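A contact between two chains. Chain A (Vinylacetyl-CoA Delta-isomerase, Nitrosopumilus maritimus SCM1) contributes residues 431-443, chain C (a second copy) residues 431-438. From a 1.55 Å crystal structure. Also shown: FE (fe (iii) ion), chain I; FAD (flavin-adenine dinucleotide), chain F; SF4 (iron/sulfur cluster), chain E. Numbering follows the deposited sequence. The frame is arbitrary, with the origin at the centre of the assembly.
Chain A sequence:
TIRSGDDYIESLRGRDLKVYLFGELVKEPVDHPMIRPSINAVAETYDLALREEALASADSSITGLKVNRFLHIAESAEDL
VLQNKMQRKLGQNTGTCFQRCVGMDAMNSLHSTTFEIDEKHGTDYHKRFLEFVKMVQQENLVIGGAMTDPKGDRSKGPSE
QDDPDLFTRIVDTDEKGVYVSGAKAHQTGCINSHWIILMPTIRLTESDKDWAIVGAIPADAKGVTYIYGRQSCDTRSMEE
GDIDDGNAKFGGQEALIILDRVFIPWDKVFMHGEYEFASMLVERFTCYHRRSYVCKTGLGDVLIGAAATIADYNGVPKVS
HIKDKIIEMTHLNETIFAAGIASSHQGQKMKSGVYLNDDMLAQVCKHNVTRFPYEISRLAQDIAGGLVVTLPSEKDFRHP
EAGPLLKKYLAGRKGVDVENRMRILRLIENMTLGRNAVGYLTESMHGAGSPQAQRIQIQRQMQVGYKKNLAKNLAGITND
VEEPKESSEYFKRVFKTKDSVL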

# COMPACT_ATOMS: atom_id res chain seq x y z
N MET A 431 -17.04 -15.99 -0.12
CA MET A 431 -15.88 -15.66 0.70
C MET A 431 -15.53 -14.17 0.69
O MET A 431 -14.79 -13.74 1.58
CB MET A 431 -14.68 -16.49 0.27
CG MET A 431 -14.91 -17.97 0.52
SD MET A 431 -13.47 -18.99 0.18
CE MET A 431 -12.52 -18.59 1.66
N THR A 432 -16.01 -13.40 -0.29
CA THR A 432 -15.63 -11.98 -0.40
C THR A 432 -16.76 -11.01 -0.10
O THR A 432 -16.49 -9.88 0.31
CB THR A 432 -15.03 -11.76 -1.80
OG1 THR A 432 -16.00 -11.93 -2.82
CG2 THR A 432 -13.81 -12.64 -2.03
N LEU A 433 -18.02 -11.43 -0.28
CA LEU A 433 -19.20 -10.63 0.02
C LEU A 433 -20.19 -11.33 0.96
O LEU A 433 -20.91 -10.67 1.71
CB LEU A 433 -19.92 -10.22 -1.26
CG LEU A 433 -19.14 -9.31 -2.19
CD1 LEU A 433 -19.86 -9.10 -3.51
CD2 LEU A 433 -18.88 -8.03 -1.50
N GLY A 434 -20.28 -12.65 0.89
CA GLY A 434 -21.34 -13.40 1.51
C GLY A 434 -21.00 -13.94 2.88
O GLY A 434 -20.26 -13.31 3.66
N ARG A 435 -21.56 -15.13 3.16
CA ARG A 435 -21.64 -15.56 4.55
C ARG A 435 -20.24 -15.79 5.12
O ARG A 435 -20.01 -15.55 6.32
CB ARG A 435 -22.40 -16.89 4.66
CG ARG A 435 -23.91 -16.82 4.68
CD ARG A 435 -24.52 -18.11 5.16
NE ARG A 435 -24.65 -18.06 6.62
CZ ARG A 435 -25.25 -18.95 7.37
NH1 ARG A 435 -25.37 -18.71 8.68
NH2 ARG A 435 -25.73 -20.03 6.81
N ASN A 436 -19.33 -16.34 4.30
CA ASN A 436 -18.00 -16.64 4.80
C ASN A 436 -17.08 -15.42 4.80
O ASN A 436 -15.99 -15.48 5.37
CB ASN A 436 -17.48 -17.91 4.14
CG ASN A 436 -18.11 -19.19 4.67
OD1 ASN A 436 -18.17 -20.20 3.97
ND2 ASN A 436 -18.63 -19.16 5.88
N ALA A 437 -17.49 -14.32 4.16
CA ALA A 437 -16.75 -13.08 4.29
C ALA A 437 -16.86 -12.46 5.67
O ALA A 437 -15.98 -11.66 6.02
CB ALA A 437 -17.21 -12.08 3.25
N VAL A 438 -17.98 -12.74 6.38
CA VAL A 438 -18.09 -12.32 7.77
C VAL A 438 -16.85 -12.75 8.55
O VAL A 438 -16.27 -11.95 9.26
CB VAL A 438 -19.36 -12.87 8.41
CG1 VAL A 438 -19.37 -12.72 9.94
CG2 VAL A 438 -20.55 -12.23 7.76
N GLY A 439 -16.46 -14.00 8.38
CA GLY A 439 -15.28 -14.48 9.05
C GLY A 439 -13.98 -14.09 8.35
O GLY A 439 -13.06 -13.59 9.01
N TYR A 440 -13.93 -14.18 7.02
CA TYR A 440 -12.66 -13.98 6.36
C TYR A 440 -12.22 -12.51 6.44
O TYR A 440 -11.03 -12.22 6.55
CB TYR A 440 -12.72 -14.49 4.93
CG TYR A 440 -11.38 -14.47 4.22
CD1 TYR A 440 -10.28 -15.11 4.74
CD2 TYR A 440 -11.18 -13.72 3.08
CE1 TYR A 440 -9.06 -15.09 4.11
CE2 TYR A 440 -9.94 -13.69 2.45
CZ TYR A 440 -8.85 -14.32 2.99
OH TYR A 440 -7.63 -14.27 2.40
N LEU A 441 -13.17 -11.60 6.33
CA LEU A 441 -12.90 -10.17 6.34
C LEU A 441 -13.16 -9.58 7.71
O LEU A 441 -12.21 -9.20 8.40
CB LEU A 441 -13.66 -9.43 5.23
CG LEU A 441 -13.38 -9.91 3.82
CD1 LEU A 441 -14.14 -9.04 2.80
CD2 LEU A 441 -11.90 -9.91 3.53
N THR A 442 -14.42 -9.48 8.13
CA THR A 442 -14.71 -8.69 9.30
C THR A 442 -14.18 -9.31 10.61
O THR A 442 -13.76 -8.57 11.51
CB THR A 442 -16.21 -8.38 9.33
OG1 THR A 442 -16.64 -7.93 8.04
CG2 THR A 442 -16.47 -7.24 10.30
N GLU A 443 -14.18 -10.64 10.74
CA GLU A 443 -13.61 -11.23 11.93
C GLU A 443 -12.08 -11.12 11.90
O GLU A 443 -11.46 -10.93 12.93
CB GLU A 443 -14.04 -12.68 12.12
CG GLU A 443 -13.89 -13.07 13.58
CD GLU A 443 -12.65 -13.78 13.95
OE1 GLU A 443 -12.01 -14.32 13.00
OE2 GLU A 443 -12.38 -13.88 15.17
N MET C 431 -23.18 -1.50 2.17
CA MET C 431 -22.23 -0.86 1.26
C MET C 431 -20.90 -1.59 1.18
O MET C 431 -20.16 -1.40 0.21
CB MET C 431 -21.98 0.60 1.64
CG MET C 431 -23.19 1.43 1.46
SD MET C 431 -23.00 3.20 1.68
CE MET C 431 -22.15 3.60 0.14
N THR C 432 -20.61 -2.49 2.15
CA THR C 432 -19.32 -3.16 2.18
C THR C 432 -19.40 -4.67 1.93
O THR C 432 -18.40 -5.23 1.46
CB THR C 432 -18.63 -2.84 3.51
OG1 THR C 432 -19.35 -3.39 4.64
CG2 THR C 432 -18.41 -1.35 3.62
N LEU C 433 -20.55 -5.28 2.23
CA LEU C 433 -20.78 -6.70 2.00
C LEU C 433 -22.05 -6.98 1.21
O LEU C 433 -22.09 -7.99 0.49
CB LEU C 433 -20.84 -7.52 3.29
CG LEU C 433 -19.59 -7.48 4.15
CD1 LEU C 433 -19.83 -8.06 5.51
CD2 LEU C 433 -18.49 -8.22 3.45
N GLY C 434 -23.07 -6.16 1.34
CA GLY C 434 -24.40 -6.47 0.83
C GLY C 434 -24.70 -5.84 -0.54
O GLY C 434 -23.82 -5.75 -1.41
N ARG C 435 -25.97 -5.53 -0.78
CA ARG C 435 -26.40 -5.28 -2.15
C ARG C 435 -25.65 -4.11 -2.79
O ARG C 435 -25.41 -4.15 -4.01
CB ARG C 435 -27.89 -4.93 -2.27
CG ARG C 435 -28.88 -6.03 -2.05
CD ARG C 435 -30.25 -5.59 -2.39
NE ARG C 435 -30.43 -5.85 -3.82
CZ ARG C 435 -31.59 -5.75 -4.50
NH1 ARG C 435 -31.64 -6.08 -5.77
NH2 ARG C 435 -32.70 -5.37 -3.90
N ASN C 436 -25.39 -3.04 -2.02
CA ASN C 436 -24.76 -1.87 -2.61
C ASN C 436 -23.24 -2.02 -2.74
O ASN C 436 -22.62 -1.22 -3.45
CB ASN C 436 -25.24 -0.58 -1.96
CG ASN C 436 -26.66 -0.23 -2.35
OD1 ASN C 436 -27.41 0.41 -1.61
ND2 ASN C 436 -27.08 -0.68 -3.50
N ALA C 437 -22.66 -3.07 -2.14
CA ALA C 437 -21.26 -3.42 -2.32
C ALA C 437 -21.01 -3.94 -3.73
O ALA C 437 -19.88 -3.88 -4.22
CB ALA C 437 -20.82 -4.51 -1.33
N VAL C 438 -22.05 -4.54 -4.35
CA VAL C 438 -21.94 -5.01 -5.71
C VAL C 438 -21.45 -3.85 -6.56
O VAL C 438 -20.52 -3.99 -7.35
CB VAL C 438 -23.26 -5.58 -6.22
CG1 VAL C 438 -23.25 -5.77 -7.73
CG2 VAL C 438 -23.56 -6.88 -5.49
FE FE I . -11.19 -14.80 16.41
PA FAD F . -15.71 -1.43 19.13
O1A FAD F . -14.93 -1.54 20.37
O2A FAD F . -17.01 -0.73 19.20
O5B FAD F . -14.71 -0.88 18.02
C5B FAD F . -15.14 0.05 16.99
C4B FAD F . -14.03 1.02 16.73
O4B FAD F . -13.92 1.92 17.86
C3B FAD F . -12.62 0.44 16.51
O3B FAD F . -11.92 1.20 15.53
C2B FAD F . -11.97 0.59 17.87
O2B FAD F . -10.55 0.63 17.90
C1B FAD F . -12.58 1.92 18.34
N9A FAD F . -12.65 2.05 19.79
C8A FAD F . -13.42 1.36 20.70
N7A FAD F . -13.27 1.74 21.95
C5A FAD F . -12.32 2.74 21.86
C6A FAD F . -11.72 3.55 22.85
N6A FAD F . -12.06 3.50 24.14
N1A FAD F . -10.75 4.41 22.45
C2A FAD F . -10.46 4.47 21.14
N3A FAD F . -10.97 3.80 20.12
C4A FAD F . -11.90 2.92 20.55
N1 FAD F . -15.50 -12.05 21.14
C2 FAD F . -15.61 -13.05 22.08
O2 FAD F . -15.49 -12.83 23.30
N3 FAD F . -15.79 -14.35 21.65
C4 FAD F . -15.92 -14.76 20.36
O4 FAD F . -16.18 -15.92 20.07
C4X FAD F . -15.89 -13.68 19.38
N5 FAD F . -16.04 -13.99 18.09
C5X FAD F . -16.24 -12.95 17.21
C6 FAD F . -16.62 -13.20 15.89
C7 FAD F . -16.88 -12.18 14.99
C7M FAD F . -17.39 -12.50 13.61
C8 FAD F . -16.60 -10.85 15.37
C8M FAD F . -16.76 -9.73 14.38
C9 FAD F . -16.14 -10.57 16.63
C9A FAD F . -15.98 -11.61 17.58
N10 FAD F . -15.63 -11.36 18.90
C10 FAD F . -15.67 -12.36 19.88
C1' FAD F . -15.65 -9.94 19.32
C2' FAD F . -14.43 -9.10 19.03
O2' FAD F . -13.45 -9.40 20.02
C3' FAD F . -14.81 -7.61 19.07
O3' FAD F . -15.60 -7.37 17.92
C4' FAD F . -13.62 -6.64 19.19
O4' FAD F . -13.03 -6.72 20.49
C5' FAD F . -14.02 -5.20 18.93
O5' FAD F . -15.04 -4.81 19.84
P FAD F . -16.38 -4.21 19.33
O1P FAD F . -17.05 -5.09 18.36
O2P FAD F . -17.13 -3.80 20.53
O3P FAD F . -16.02 -2.89 18.50
FE1 SF4 E . -11.10 -17.57 15.18
FE2 SF4 E . -10.46 -18.64 12.73
FE3 SF4 E . -12.75 -19.22 13.82
FE4 SF4 E . -10.51 -20.36 14.77
S1 SF4 E . -11.46 -20.74 12.78
S2 SF4 E . -12.23 -19.38 16.04
S3 SF4 E . -9.05 -18.55 14.58
S4 SF4 E . -12.08 -17.12 13.24
O HOH W 1 -16.40 -7.06 0.78

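Two copies of one protein meet here through the same residue, and most of the 296 Å² buried between the stretches belongs to L433(A) and L433(C). Their CA atoms lie 4.7 Å apart, the closest CA pair across the two stretches. Each leucine is the first residue after a helix to leave helical phi/psi, so the two chains touch where both turn away from a helix.

Both side chains adopt the mt rotamer, and each reaches the alanine four residues along the partner chain: L433(A) CD2 lies 4.0 Å from A437(C) CB, and L433(C) CD2 lies 4.1 Å from A437(A) CB. The pairing is reciprocal, as expected of two copies meeting in matching fashion. Leucine suits this position because its branched end is wholly apolar and long enough to cross to the other chain, although its CA-to-CB bond points sideways. Alanine suits the receiving position because its CB points toward the partner and its single methyl packs against the leucine while taking up little room.

L433(C) has further neighbours on the longer stretch. Its CD2 comes within 4.5 Å of L441(A) CD1, extending the apolar packing, and its CD1 lies 4.1 Å from T442(A) OG1. That threonine hydroxyl is hydrogen-bonded elsewhere in the structure, so it can sit beside a methyl group without lacking a polar partner.

No direct hydrogen bond crosses the contact. L433(A) O and L433(C) O approach to 3.2 Å, but both are acceptors, so this proximity is not a bond. The polar link is instead water 1, which donates to T432(A) O at 2.9 Å and to T432(C) O at 2.8 Å. By supplying both hydrogens, the water joins two carbonyls that could not bond to each other.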